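Local coordinates for reticulocyte-binding protein 2a (Plasmodium vivax, PDB 4Z8N) that probably binds a receptor on the surface of red blood cells during parasite invasion, this chain being its largely helical erythrocyte-binding domain, at residues 17-23 and 265-269; 66-70 and 114-118; 80-84 and 100-104; 85-89 and 199-203; 210-215 and 276-281. All coordinates share one frame; numbering follows the deposited sequence.

How the contacts relate
Contact 1 lies near the middle of the molecule, where the N-terminal 17-23 segment packs on Phe265 and Arg269 of helix 246-297. Contact 5, on the same helix, is a mostly apolar seam with helix 199-237, with a buried charged edge at Glu210 and Lys280. Both are buried, as is contact 4, farthest from the centre, where a proline meets the start of helix 199-237, the helix it shares with contact 5. Contacts 2 and 3 are partly buried and share helix 94-115: one is a disulfide and amide clasp, the other mainly apolar packing in a helical hairpin. Contacts 1 and 2 touch, while Glu85 of contact 4 is salt-bridged to Lys280 of contact 5.

Contact 1: residues 17-23 and 265-269; sequences IISTVYP and FSLKR
Arg269 folds back at chi2 (-61°) and again at chi3, which lays its guanidinium against Val21, while Phe265, with CG anti to the backbone N (chi1 -173°), sends its ring toward the 17-23 segment. Val21 CG2 sits over one face of the guanidinium, off-centre toward the rim and 3.4 Å from Arg269 NH1. The two side chains come from opposite directions, and the methyl lies over that face. The charge is met by other groups: Arg269 NE forms a salt bridge with Asp9, and NH2 donates to the carbonyl of Leu5. Asp9 also bonds Ser19 OG, so one carboxylate ties the serine and the arginine together. Ser19 OG itself accepts from Val21 N at 3.2 Å in a nearly straight bond (166°), an ST turn that bends the chain just after strand 17-19.

Phe265 fills the other half of the contact. Its CE1 meets Pro23 CD at 4.1 Å, with the proline at the ring edge, and Ile17 O also lies near the ring plane, 3.6 Å from Phe265 CE2. Ser19 CB approaches Phe265 CZ obliquely at 3.9 Å.

Strand 17-19 pairs antiparallel with strand 9-11, which supplies Asp9, and the segment rests on helix 246-297. Helix 199-237 comes in beside them, with His221 touching Ile17 and bonding Ser266 OG; Met60 of helix 42-69 touches Tyr22 and Pro23.

Contact 2: residues 66-70 and 114-118; sequences QINSC and CVQAN
Cys114 joins Cys70 through a disulfide, SG to SG 2.1 Å, with a torsion of -94° about the sulfur-sulfur bond, near the relaxed right angle. The sulfur of Cys114 stands anti to its own backbone N, which carries it across to the end of helix 42-69. The carbonyl of the same cysteine also takes part: Gln66 NE2 donates to Cys114 O at 3.1 Å, a bent bond (136°) whose acceptor is tilted from the amide plane. Val115, next along, turns its CB away from the 66-70 segment, yet its CG1 still lies 4.1 Å from Ile67 CD1, the two side chains crossing obliquely.

The covalent bridge ties the residue between helices 42-69 and 71-85 to the last turn of helix 94-115, inside the Rh5 coiled-coil domain.

At Ala117 the chain has left the helix, and its carbonyl takes the straighter bond from Gln66 NE2, 2.7 Å, with the oxygen nearly in the glutamine amide plane. NE2 thus donates to one carbonyl of the helix end and one of the turn after it. Asn118 completes the grip, its ND2 giving a hydrogen bond to Gln66 OE1 at 2.8 Å. The two amide planes stand 71° apart, and the donor comes from above the glutamine carbonyl plane. Gln66 OE1 also bonds the hydroxyl of Tyr122; close by is Glu120, which binds calcium in a deposited structure of this protein, though none is bound to this chain.

Contact 3: residues 80-84 and 100-104; sequences TIFVL and KHNEY
Apolar packing makes up most of this contact, and Thr80, Leu84, Lys100 and Tyr104 carry it together. Leu84 CD1 presses on Tyr104 CB at 3.7 Å, the two side chains crossing at about a right angle. Its second methyl, CD2, lies 3.7 Å from Lys100 CB and comes equally near the backbone N of His101, so one methyl lies on the Lys100-His101 step and the other on Tyr104 a turn later. Ile81 CG1 meets the tyrosine ring obliquely, 3.8 Å from Tyr104 CD1. Thr80 joins this layer through its methyl, which its rotamer (chi1 -60°) places anti to the backbone N: CG2 reaches Tyr104 CB at 3.7 Å and is 3.4 Å from the carbonyl oxygen of Lys100.

The aliphatic part of Lys100 lies beside Val83, Val83 CG1 to Lys100 CG 4.1 Å. The lysine chain bends at chi2 (68°) and at chi4, which brings its NZ back alongside Thr80.

The polar groups find their partners within each helix or beyond the two segments. Lys100 and Glu103 form a salt bridge whose hydrogen bond is weak, Lys100 NZ to Glu103 OE1 3.2 Å. Thr80 OG1 looks to other partners, bonding Gln107 and the carbonyl of Ala76, one turn earlier in its own helix.

The short helical segments run roughly antiparallel, at 144° with their axes 9.6 Å apart, as two arms of a hairpin joined through helix 87-90. Helix 199-237 packs along this hairpin, Phe206 meeting the Tyr104 ring edge-to-face and also touching Leu84, while Glu210 reaches Ile81.

Contact 4: residues 85-89 and 199-203; sequences EYPEN and VTISA
The turn that links helix 71-85 to the short helix 87-90 is set here against the first turn of helix 199-237. Tyr86 is where the chain leaves helical geometry, and Pro87, immediately after it, makes the apolar half of the contact. The proline ring fits against two residues one turn apart on the partner helix: its CB lies 3.8 Å from Val199 CB, and its CG lies 3.9 Å from Ala203 CB. Between them CG also comes within 3.7 Å of Val199 O. That carbonyl is already the acceptor for Ala203 N, the helical bond that spans the same turn, so the ring lies against a backbone whose polar group is used.

Glu88 provides the polar half. Its chain turns sharply at chi2 (95°), which swings the carboxylate across to Thr200, the two side chains meeting at about a right angle. Thr200 OG1 donates to Glu88 OE2 at 2.6 Å, and Glu88 OE2 accepts through its anti lone pair, the one facing away from the other carboxylate oxygen. The threonine hydroxyl is placed for this by chi1 -63°, anti to its own carbonyl carbon. Glu88 CG also packs loosely on Val199 CG2 at 4.3 Å.

Tyr97 of helix 94-115 flanks both Pro87 and Ala203, and Tyr294 of helix 246-297 touches Thr200. A proline opening a short helix, resting on a neighbouring helix start and pinned by a single side-chain hydrogen bond, makes this a tight turn between two helices, packed on the start of a third at one end of a largely helical domain.

Contact 5: residues 210-215 and 276-281; sequences EMLDII and ALKEKG
Leu277 is the main bump on helix 246-297, and it slots in beside Ile214 while lying over the backbone of the facing helix. Its CD2 touches Ile214 CG2 at 3.6 Å and sits 3.8 Å from Met211 O; the leucine and isoleucine slide past each other in opposite directions. On the other branch Leu277 CD1 reaches Ile215 CG1 at 4.3 Å.

Met211 is the answering bump. A bend at chi3 (72°) curls its methyl onto the backbone of the partner helix, where CE lies 3.9 Å from Gly281 N and 3.8 Å from Leu277 O. Further back, Met211 CG packs on Lys280 CB at 3.6 Å.

Lys280 contributes its aliphatic stem here and sends its charge on to Glu85, its main salt-bridge partner, with Glu279 a second, weakly bonded one. The carboxylate of Glu210 is near but beyond salt-bridge range, Glu210 OE1 to Lys280 NZ 4.2 Å, and would probably add to the field holding the ammonium group. Tyr7 touches Ile214, Ala276 and Lys280.

The segment axes pass 10.4 Å apart at 168°; the interleaved side chains join helices 199-237 and 246-297 as an antiparallel pair, consistent with the Rh5 coiled-coil domain.

Contact 1: residues 17-23 and 265-269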
# COMPACT_ATOMS: atom_id res chain seq x y z
N ILE A 17 -3.37 -0.08 -6.39
CA ILE A 17 -2.09 -0.20 -5.71
C ILE A 17 -1.72 -1.66 -5.63
O ILE A 17 -2.40 -2.45 -4.97
CB ILE A 17 -2.13 0.42 -4.29
CG1 ILE A 17 -2.43 1.92 -4.37
CG2 ILE A 17 -0.81 0.18 -3.57
CD1 ILE A 17 -2.50 2.61 -3.01
N ILE A 18 -0.65 -2.04 -6.32
CA ILE A 18 -0.13 -3.39 -6.23
C ILE A 18 0.93 -3.43 -5.14
O ILE A 18 1.93 -2.73 -5.21
CB ILE A 18 0.46 -3.86 -7.56
CG1 ILE A 18 -0.64 -3.94 -8.62
CG2 ILE A 18 1.14 -5.22 -7.39
CD1 ILE A 18 -0.15 -4.39 -9.97
N SER A 19 0.68 -4.25 -4.12
CA SER A 19 1.56 -4.29 -2.96
C SER A 19 2.57 -5.43 -3.05
O SER A 19 2.29 -6.48 -3.62
CB SER A 19 0.74 -4.42 -1.68
OG SER A 19 1.57 -4.40 -0.53
N THR A 20 3.75 -5.20 -2.49
CA THR A 20 4.80 -6.22 -2.48
C THR A 20 4.63 -7.17 -1.30
O THR A 20 5.37 -8.14 -1.17
CB THR A 20 6.20 -5.59 -2.42
OG1 THR A 20 6.24 -4.63 -1.36
CG2 THR A 20 6.53 -4.90 -3.74
N VAL A 21 3.65 -6.89 -0.45
CA VAL A 21 3.38 -7.72 0.72
C VAL A 21 1.96 -8.29 0.69
O VAL A 21 1.06 -7.72 0.06
CB VAL A 21 3.59 -6.93 2.03
CG1 VAL A 21 5.01 -6.36 2.09
CG2 VAL A 21 2.56 -5.82 2.17
N TYR A 22 1.77 -9.42 1.36
CA TYR A 22 0.47 -10.08 1.46
C TYR A 22 -0.60 -9.11 1.94
O TYR A 22 -0.34 -8.33 2.85
CB TYR A 22 0.59 -11.28 2.40
CG TYR A 22 -0.66 -12.14 2.52
CD1 TYR A 22 -1.67 -11.81 3.40
CD2 TYR A 22 -0.80 -13.29 1.75
CE1 TYR A 22 -2.81 -12.59 3.52
CE2 TYR A 22 -1.93 -14.08 1.86
CZ TYR A 22 -2.93 -13.72 2.74
OH TYR A 22 -4.05 -14.51 2.85
N PRO A 23 -1.80 -9.15 1.34
CA PRO A 23 -2.27 -10.04 0.28
C PRO A 23 -2.10 -9.50 -1.14
O PRO A 23 -2.83 -9.93 -2.03
CB PRO A 23 -3.75 -10.20 0.61
CG PRO A 23 -4.12 -8.84 1.13
CD PRO A 23 -2.90 -8.31 1.85
N PHE A 265 -6.77 -2.64 3.48
CA PHE A 265 -5.64 -2.90 2.60
C PHE A 265 -4.58 -1.80 2.71
O PHE A 265 -3.38 -2.08 2.74
CB PHE A 265 -6.13 -3.04 1.16
CG PHE A 265 -5.06 -3.47 0.19
CD1 PHE A 265 -4.56 -4.76 0.21
CD2 PHE A 265 -4.59 -2.59 -0.78
CE1 PHE A 265 -3.59 -5.16 -0.69
CE2 PHE A 265 -3.62 -2.99 -1.68
CZ PHE A 265 -3.12 -4.28 -1.64
N SER A 266 -5.03 -0.55 2.79
CA SER A 266 -4.10 0.58 2.83
C SER A 266 -3.67 0.96 4.24
O SER A 266 -2.56 1.47 4.44
CB SER A 266 -4.71 1.79 2.13
OG SER A 266 -4.55 1.69 0.73
N LEU A 267 -4.53 0.71 5.23
CA LEU A 267 -4.21 1.05 6.62
C LEU A 267 -2.96 0.32 7.09
O LEU A 267 -2.09 0.92 7.72
CB LEU A 267 -5.39 0.71 7.54
CG LEU A 267 -5.17 0.99 9.03
CD1 LEU A 267 -5.01 2.48 9.27
CD2 LEU A 267 -6.31 0.43 9.86
N LYS A 268 -2.88 -0.97 6.78
CA LYS A 268 -1.75 -1.80 7.17
C LYS A 268 -0.44 -1.24 6.63
O LYS A 268 0.60 -1.32 7.29
CB LYS A 268 -1.96 -3.23 6.67
CG LYS A 268 -0.81 -4.18 6.97
CD LYS A 268 -1.15 -5.60 6.58
CE LYS A 268 -0.46 -6.01 5.29
NZ LYS A 268 -0.81 -7.40 4.90
N ARG A 269 -0.49 -0.66 5.44
CA ARG A 269 0.70 -0.14 4.77
C ARG A 269 1.06 1.25 5.27
O ARG A 269 2.24 1.61 5.31
CB ARG A 269 0.48 -0.10 3.26
CG ARG A 269 0.15 -1.46 2.67
CD ARG A 269 1.29 -2.43 2.92
NE ARG A 269 2.42 -2.18 2.02
CZ ARG A 269 3.68 -2.48 2.31
NH1 ARG A 269 3.99 -3.02 3.48
NH2 ARG A 269 4.64 -2.22 1.42

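Contact 2: residues 66-70 and 114-118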
# COMPACT_ATOMS: atom_id res chain seq x y z
N GLN A 66 5.31 -15.92 -7.34
CA GLN A 66 5.89 -14.90 -8.21
C GLN A 66 6.66 -13.86 -7.39
O GLN A 66 7.78 -13.50 -7.74
CB GLN A 66 4.80 -14.21 -9.03
CG GLN A 66 5.33 -13.08 -9.91
CD GLN A 66 4.26 -12.49 -10.81
OE1 GLN A 66 3.45 -13.22 -11.39
NE2 GLN A 66 4.25 -11.17 -10.93
N ILE A 67 6.05 -13.40 -6.29
CA ILE A 67 6.70 -12.44 -5.40
C ILE A 67 7.97 -13.04 -4.81
O ILE A 67 8.98 -12.34 -4.64
CB ILE A 67 5.76 -12.00 -4.26
CG1 ILE A 67 4.48 -11.39 -4.83
CG2 ILE A 67 6.45 -10.99 -3.36
CD1 ILE A 67 4.70 -10.10 -5.57
N ASN A 68 7.93 -14.33 -4.50
CA ASN A 68 9.09 -15.03 -3.97
C ASN A 68 10.24 -15.09 -4.97
O ASN A 68 11.41 -15.10 -4.58
CB ASN A 68 8.72 -16.45 -3.53
CG ASN A 68 7.82 -16.46 -2.31
OD1 ASN A 68 7.73 -15.47 -1.58
ND2 ASN A 68 7.16 -17.59 -2.07
N SER A 69 9.91 -15.13 -6.25
CA SER A 69 10.92 -15.18 -7.30
C SER A 69 11.57 -13.82 -7.52
O SER A 69 12.59 -13.71 -8.20
CB SER A 69 10.31 -15.69 -8.61
OG SER A 69 9.36 -14.77 -9.12
N CYS A 70 10.96 -12.78 -6.96
CA CYS A 70 11.46 -11.42 -7.11
C CYS A 70 12.42 -11.04 -5.99
O CYS A 70 13.02 -9.96 -6.01
CB CYS A 70 10.30 -10.42 -7.16
SG CYS A 70 9.13 -10.72 -8.49
N CYS A 114 9.03 -7.22 -12.25
CA CYS A 114 8.95 -8.58 -11.75
C CYS A 114 7.72 -8.73 -10.85
O CYS A 114 7.03 -9.75 -10.88
CB CYS A 114 10.23 -8.95 -10.98
SG CYS A 114 10.23 -10.59 -10.22
N VAL A 115 7.44 -7.69 -10.08
CA VAL A 115 6.29 -7.68 -9.17
C VAL A 115 4.98 -7.49 -9.94
O VAL A 115 3.99 -8.18 -9.68
CB VAL A 115 6.44 -6.57 -8.11
CG1 VAL A 115 5.14 -6.39 -7.33
CG2 VAL A 115 7.59 -6.89 -7.17
N GLN A 116 4.98 -6.56 -10.89
CA GLN A 116 3.78 -6.25 -11.66
C GLN A 116 3.56 -7.21 -12.83
O GLN A 116 2.63 -7.02 -13.61
CB GLN A 116 3.84 -4.82 -12.19
CG GLN A 116 3.51 -3.76 -11.15
CD GLN A 116 3.47 -2.37 -11.76
OE1 GLN A 116 4.00 -2.14 -12.85
NE2 GLN A 116 2.83 -1.43 -11.06
N ALA A 117 4.42 -8.22 -12.97
CA ALA A 117 4.26 -9.20 -14.04
C ALA A 117 2.95 -9.96 -13.86
O ALA A 117 2.54 -10.24 -12.73
CB ALA A 117 5.44 -10.15 -14.07
N ASN A 118 2.29 -10.27 -14.98
CA ASN A 118 1.03 -11.00 -14.98
C ASN A 118 -0.10 -10.28 -14.25
O ASN A 118 -1.12 -10.89 -13.91
CB ASN A 118 1.22 -12.39 -14.37
CG ASN A 118 2.36 -13.15 -15.00
OD1 ASN A 118 2.43 -13.29 -16.23
ND2 ASN A 118 3.28 -13.64 -14.17

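Contact 3: residues 80-84 and 100-104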
# COMPACT_ATOMS: atom_id res chain seq x y z
N THR A 80 22.13 -2.03 -3.13
CA THR A 80 22.48 -0.80 -3.82
C THR A 80 22.08 0.42 -2.99
O THR A 80 22.85 1.37 -2.85
CB THR A 80 21.82 -0.71 -5.20
OG1 THR A 80 22.24 -1.83 -6.00
CG2 THR A 80 22.20 0.58 -5.91
N ILE A 81 20.88 0.37 -2.43
CA ILE A 81 20.38 1.45 -1.57
C ILE A 81 21.27 1.64 -0.35
O ILE A 81 21.54 2.77 0.06
CB ILE A 81 18.92 1.16 -1.12
CG1 ILE A 81 17.98 1.22 -2.32
CG2 ILE A 81 18.48 2.15 -0.05
CD1 ILE A 81 16.56 0.87 -2.00
N PHE A 82 21.74 0.53 0.22
CA PHE A 82 22.63 0.57 1.38
C PHE A 82 23.92 1.32 1.05
O PHE A 82 24.41 2.11 1.86
CB PHE A 82 22.95 -0.86 1.85
CG PHE A 82 23.81 -0.92 3.09
CD1 PHE A 82 23.52 -0.12 4.19
CD2 PHE A 82 24.88 -1.79 3.16
CE1 PHE A 82 24.31 -0.18 5.33
CE2 PHE A 82 25.67 -1.86 4.30
CZ PHE A 82 25.39 -1.05 5.39
N VAL A 83 24.46 1.09 -0.15
CA VAL A 83 25.65 1.80 -0.60
C VAL A 83 25.37 3.29 -0.77
O VAL A 83 26.18 4.14 -0.39
CB VAL A 83 26.19 1.23 -1.94
CG1 VAL A 83 27.43 1.99 -2.38
CG2 VAL A 83 26.49 -0.25 -1.81
N LEU A 84 24.22 3.61 -1.34
CA LEU A 84 23.85 4.99 -1.63
C LEU A 84 23.50 5.78 -0.37
O LEU A 84 23.58 7.01 -0.37
CB LEU A 84 22.67 5.02 -2.61
CG LEU A 84 22.92 4.45 -4.00
CD1 LEU A 84 21.62 4.36 -4.78
CD2 LEU A 84 23.93 5.31 -4.76
N LYS A 100 26.33 3.92 -9.25
CA LYS A 100 25.51 3.13 -8.34
C LYS A 100 24.07 3.62 -8.34
O LYS A 100 23.13 2.84 -8.23
CB LYS A 100 26.08 3.16 -6.92
CG LYS A 100 26.14 1.81 -6.25
CD LYS A 100 27.16 0.91 -6.92
CE LYS A 100 27.12 -0.50 -6.36
NZ LYS A 100 25.79 -1.14 -6.58
N HIS A 101 23.90 4.94 -8.45
CA HIS A 101 22.57 5.52 -8.51
C HIS A 101 21.89 5.12 -9.81
O HIS A 101 20.70 4.81 -9.84
CB HIS A 101 22.63 7.04 -8.38
CG HIS A 101 21.28 7.69 -8.34
ND1 HIS A 101 20.55 7.81 -7.18
CD2 HIS A 101 20.52 8.23 -9.32
CE1 HIS A 101 19.40 8.41 -7.44
NE2 HIS A 101 19.36 8.68 -8.74
N ASN A 102 22.67 5.14 -10.89
CA ASN A 102 22.18 4.69 -12.19
C ASN A 102 21.74 3.23 -12.11
O ASN A 102 20.71 2.85 -12.68
CB ASN A 102 23.27 4.87 -13.25
CG ASN A 102 22.76 4.66 -14.65
OD1 ASN A 102 22.20 5.58 -15.26
ND2 ASN A 102 22.95 3.46 -15.18
N GLU A 103 22.51 2.42 -11.40
CA GLU A 103 22.19 1.02 -11.19
C GLU A 103 20.91 0.85 -10.37
O GLU A 103 20.10 -0.04 -10.63
CB GLU A 103 23.36 0.31 -10.49
CG GLU A 103 23.22 -1.19 -10.37
CD GLU A 103 24.49 -1.85 -9.86
OE1 GLU A 103 25.51 -1.15 -9.72
OE2 GLU A 103 24.47 -3.08 -9.61
N TYR A 104 20.74 1.72 -9.38
CA TYR A 104 19.55 1.71 -8.53
C TYR A 104 18.27 1.91 -9.33
O TYR A 104 17.28 1.22 -9.10
CB TYR A 104 19.67 2.79 -7.45
CG TYR A 104 18.35 3.26 -6.89
CD1 TYR A 104 17.68 2.53 -5.91
CD2 TYR A 104 17.76 4.43 -7.35
CE1 TYR A 104 16.47 2.96 -5.40
CE2 TYR A 104 16.55 4.87 -6.85
CZ TYR A 104 15.91 4.13 -5.88
OH TYR A 104 14.70 4.57 -5.38

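Contact 4: residues 85-89 and 199-203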
# COMPACT_ATOMS: atom_id res chain seq x y z
N GLU A 85 23.11 5.08 0.69
CA GLU A 85 22.74 5.73 1.94
C GLU A 85 23.94 5.91 2.86
O GLU A 85 23.96 6.81 3.70
CB GLU A 85 21.65 4.94 2.66
CG GLU A 85 20.28 5.04 2.02
CD GLU A 85 19.21 4.31 2.82
OE1 GLU A 85 19.57 3.53 3.72
OE2 GLU A 85 18.02 4.54 2.55
N TYR A 86 24.93 5.04 2.70
CA TYR A 86 26.13 5.11 3.52
C TYR A 86 27.39 5.07 2.66
O TYR A 86 28.18 4.13 2.75
CB TYR A 86 26.15 3.96 4.53
CG TYR A 86 24.98 3.98 5.49
CD1 TYR A 86 23.78 3.35 5.16
CD2 TYR A 86 25.06 4.63 6.71
CE1 TYR A 86 22.70 3.37 6.03
CE2 TYR A 86 24.00 4.65 7.59
CZ TYR A 86 22.82 4.02 7.24
OH TYR A 86 21.75 4.04 8.12
N PRO A 87 27.59 6.10 1.81
CA PRO A 87 28.73 6.09 0.89
C PRO A 87 30.07 6.27 1.58
O PRO A 87 31.07 5.68 1.14
CB PRO A 87 28.44 7.28 -0.04
CG PRO A 87 27.62 8.21 0.80
CD PRO A 87 26.78 7.33 1.68
N GLU A 88 30.10 7.06 2.65
CA GLU A 88 31.34 7.34 3.36
C GLU A 88 31.87 6.07 4.03
O GLU A 88 33.07 5.78 3.97
CB GLU A 88 31.14 8.44 4.40
CG GLU A 88 30.55 9.74 3.85
CD GLU A 88 29.04 9.82 4.00
OE1 GLU A 88 28.39 8.77 4.15
OE2 GLU A 88 28.50 10.95 3.97
N ASN A 89 30.98 5.31 4.65
CA ASN A 89 31.38 4.08 5.31
C ASN A 89 31.75 2.99 4.30
O ASN A 89 32.52 2.08 4.61
CB ASN A 89 30.28 3.58 6.24
CG ASN A 89 30.18 4.41 7.50
OD1 ASN A 89 31.04 4.35 8.38
ND2 ASN A 89 29.11 5.19 7.61
N VAL A 199 30.16 12.82 -2.07
CA VAL A 199 29.24 11.71 -1.83
C VAL A 199 28.23 12.02 -0.72
O VAL A 199 27.11 11.51 -0.75
CB VAL A 199 30.00 10.41 -1.48
CG1 VAL A 199 30.75 9.89 -2.70
CG2 VAL A 199 30.94 10.62 -0.30
N THR A 200 28.62 12.85 0.24
CA THR A 200 27.70 13.25 1.31
C THR A 200 26.55 14.08 0.74
O THR A 200 25.39 13.86 1.08
CB THR A 200 28.42 14.05 2.41
OG1 THR A 200 29.41 13.23 3.03
CG2 THR A 200 27.43 14.53 3.47
N ILE A 201 26.89 15.02 -0.14
CA ILE A 201 25.88 15.81 -0.83
C ILE A 201 24.98 14.92 -1.68
O ILE A 201 23.76 15.06 -1.67
CB ILE A 201 26.52 16.90 -1.71
CG1 ILE A 201 27.16 17.99 -0.84
CG2 ILE A 201 25.50 17.51 -2.66
CD1 ILE A 201 27.84 19.10 -1.62
N SER A 202 25.60 14.00 -2.41
CA SER A 202 24.87 13.08 -3.27
C SER A 202 23.92 12.20 -2.45
O SER A 202 22.80 11.92 -2.87
CB SER A 202 25.84 12.21 -4.07
OG SER A 202 26.68 13.00 -4.89
N ALA A 203 24.38 11.78 -1.27
CA ALA A 203 23.57 10.92 -0.40
C ALA A 203 22.34 11.65 0.16
O ALA A 203 21.26 11.07 0.26
CB ALA A 203 24.43 10.39 0.75

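Contact 5: residues 210-215 and 276-281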
# COMPACT_ATOMS: atom_id res chain seq x y z
N GLU A 210 14.09 9.70 -2.00
CA GLU A 210 13.38 8.48 -1.66
C GLU A 210 12.42 8.72 -0.49
O GLU A 210 11.42 8.03 -0.36
CB GLU A 210 14.36 7.33 -1.37
CG GLU A 210 15.24 7.48 -0.15
CD GLU A 210 16.12 6.25 0.08
OE1 GLU A 210 15.75 5.14 -0.37
OE2 GLU A 210 17.20 6.39 0.70
N MET A 211 12.71 9.71 0.34
CA MET A 211 11.77 10.07 1.40
C MET A 211 10.52 10.71 0.81
O MET A 211 9.41 10.46 1.28
CB MET A 211 12.42 10.99 2.43
CG MET A 211 13.32 10.25 3.41
SD MET A 211 13.99 11.29 4.71
CE MET A 211 12.54 11.57 5.72
N LEU A 212 10.71 11.53 -0.23
CA LEU A 212 9.58 12.12 -0.94
C LEU A 212 8.79 11.03 -1.68
O LEU A 212 7.56 11.10 -1.74
CB LEU A 212 10.06 13.19 -1.92
CG LEU A 212 10.54 14.51 -1.30
CD1 LEU A 212 11.17 15.42 -2.35
CD2 LEU A 212 9.41 15.23 -0.59
N ASP A 213 9.49 10.03 -2.21
CA ASP A 213 8.84 8.91 -2.90
C ASP A 213 8.00 8.08 -1.94
O ASP A 213 6.90 7.64 -2.29
CB ASP A 213 9.88 8.02 -3.57
CG ASP A 213 10.49 8.66 -4.80
OD1 ASP A 213 9.82 9.50 -5.43
OD2 ASP A 213 11.65 8.32 -5.13
N ILE A 214 8.53 7.84 -0.75
CA ILE A 214 7.80 7.14 0.30
C ILE A 214 6.53 7.91 0.67
O ILE A 214 5.47 7.32 0.85
CB ILE A 214 8.68 6.93 1.55
CG1 ILE A 214 9.80 5.94 1.25
CG2 ILE A 214 7.85 6.43 2.71
CD1 ILE A 214 10.77 5.76 2.40
N ILE A 215 6.65 9.23 0.78
CA ILE A 215 5.50 10.07 1.09
C ILE A 215 4.44 9.99 -0.01
O ILE A 215 3.24 9.91 0.28
CB ILE A 215 5.93 11.54 1.31
CG1 ILE A 215 6.72 11.66 2.62
CG2 ILE A 215 4.72 12.47 1.36
CD1 ILE A 215 7.15 13.06 2.95
N ALA A 276 9.40 3.72 8.30
CA ALA A 276 10.46 3.83 7.31
C ALA A 276 10.97 5.27 7.25
O ALA A 276 12.17 5.51 7.16
CB ALA A 276 9.98 3.37 5.95
N LEU A 277 10.05 6.22 7.32
CA LEU A 277 10.41 7.64 7.31
C LEU A 277 11.28 8.02 8.50
O LEU A 277 12.21 8.81 8.37
CB LEU A 277 9.15 8.50 7.28
CG LEU A 277 8.37 8.46 5.97
CD1 LEU A 277 7.08 9.24 6.10
CD2 LEU A 277 9.23 9.00 4.83
N LYS A 278 10.97 7.45 9.66
CA LYS A 278 11.77 7.66 10.87
C LYS A 278 13.20 7.18 10.67
O LYS A 278 14.15 7.86 11.05
CB LYS A 278 11.13 6.93 12.06
CG LYS A 278 12.03 6.80 13.28
CD LYS A 278 12.43 8.15 13.85
CE LYS A 278 13.23 7.99 15.13
NZ LYS A 278 14.08 9.18 15.41
N GLU A 279 13.35 5.99 10.09
CA GLU A 279 14.66 5.43 9.82
C GLU A 279 15.46 6.32 8.88
O GLU A 279 16.62 6.62 9.13
CB GLU A 279 14.54 4.02 9.22
CG GLU A 279 15.87 3.40 8.83
CD GLU A 279 15.80 2.63 7.53
OE1 GLU A 279 14.83 1.88 7.33
OE2 GLU A 279 16.73 2.78 6.70
N LYS A 280 14.82 6.74 7.79
CA LYS A 280 15.48 7.57 6.79
C LYS A 280 15.76 8.97 7.34
O LYS A 280 16.80 9.56 7.06
CB LYS A 280 14.63 7.68 5.52
CG LYS A 280 14.19 6.36 4.91
CD LYS A 280 15.35 5.53 4.41
CE LYS A 280 14.85 4.34 3.60
NZ LYS A 280 15.92 3.34 3.37
N GLY A 281 14.82 9.48 8.12
CA GLY A 281 14.94 10.79 8.74
C GLY A 281 16.14 10.90 9.66
O GLY A 281 16.90 11.87 9.60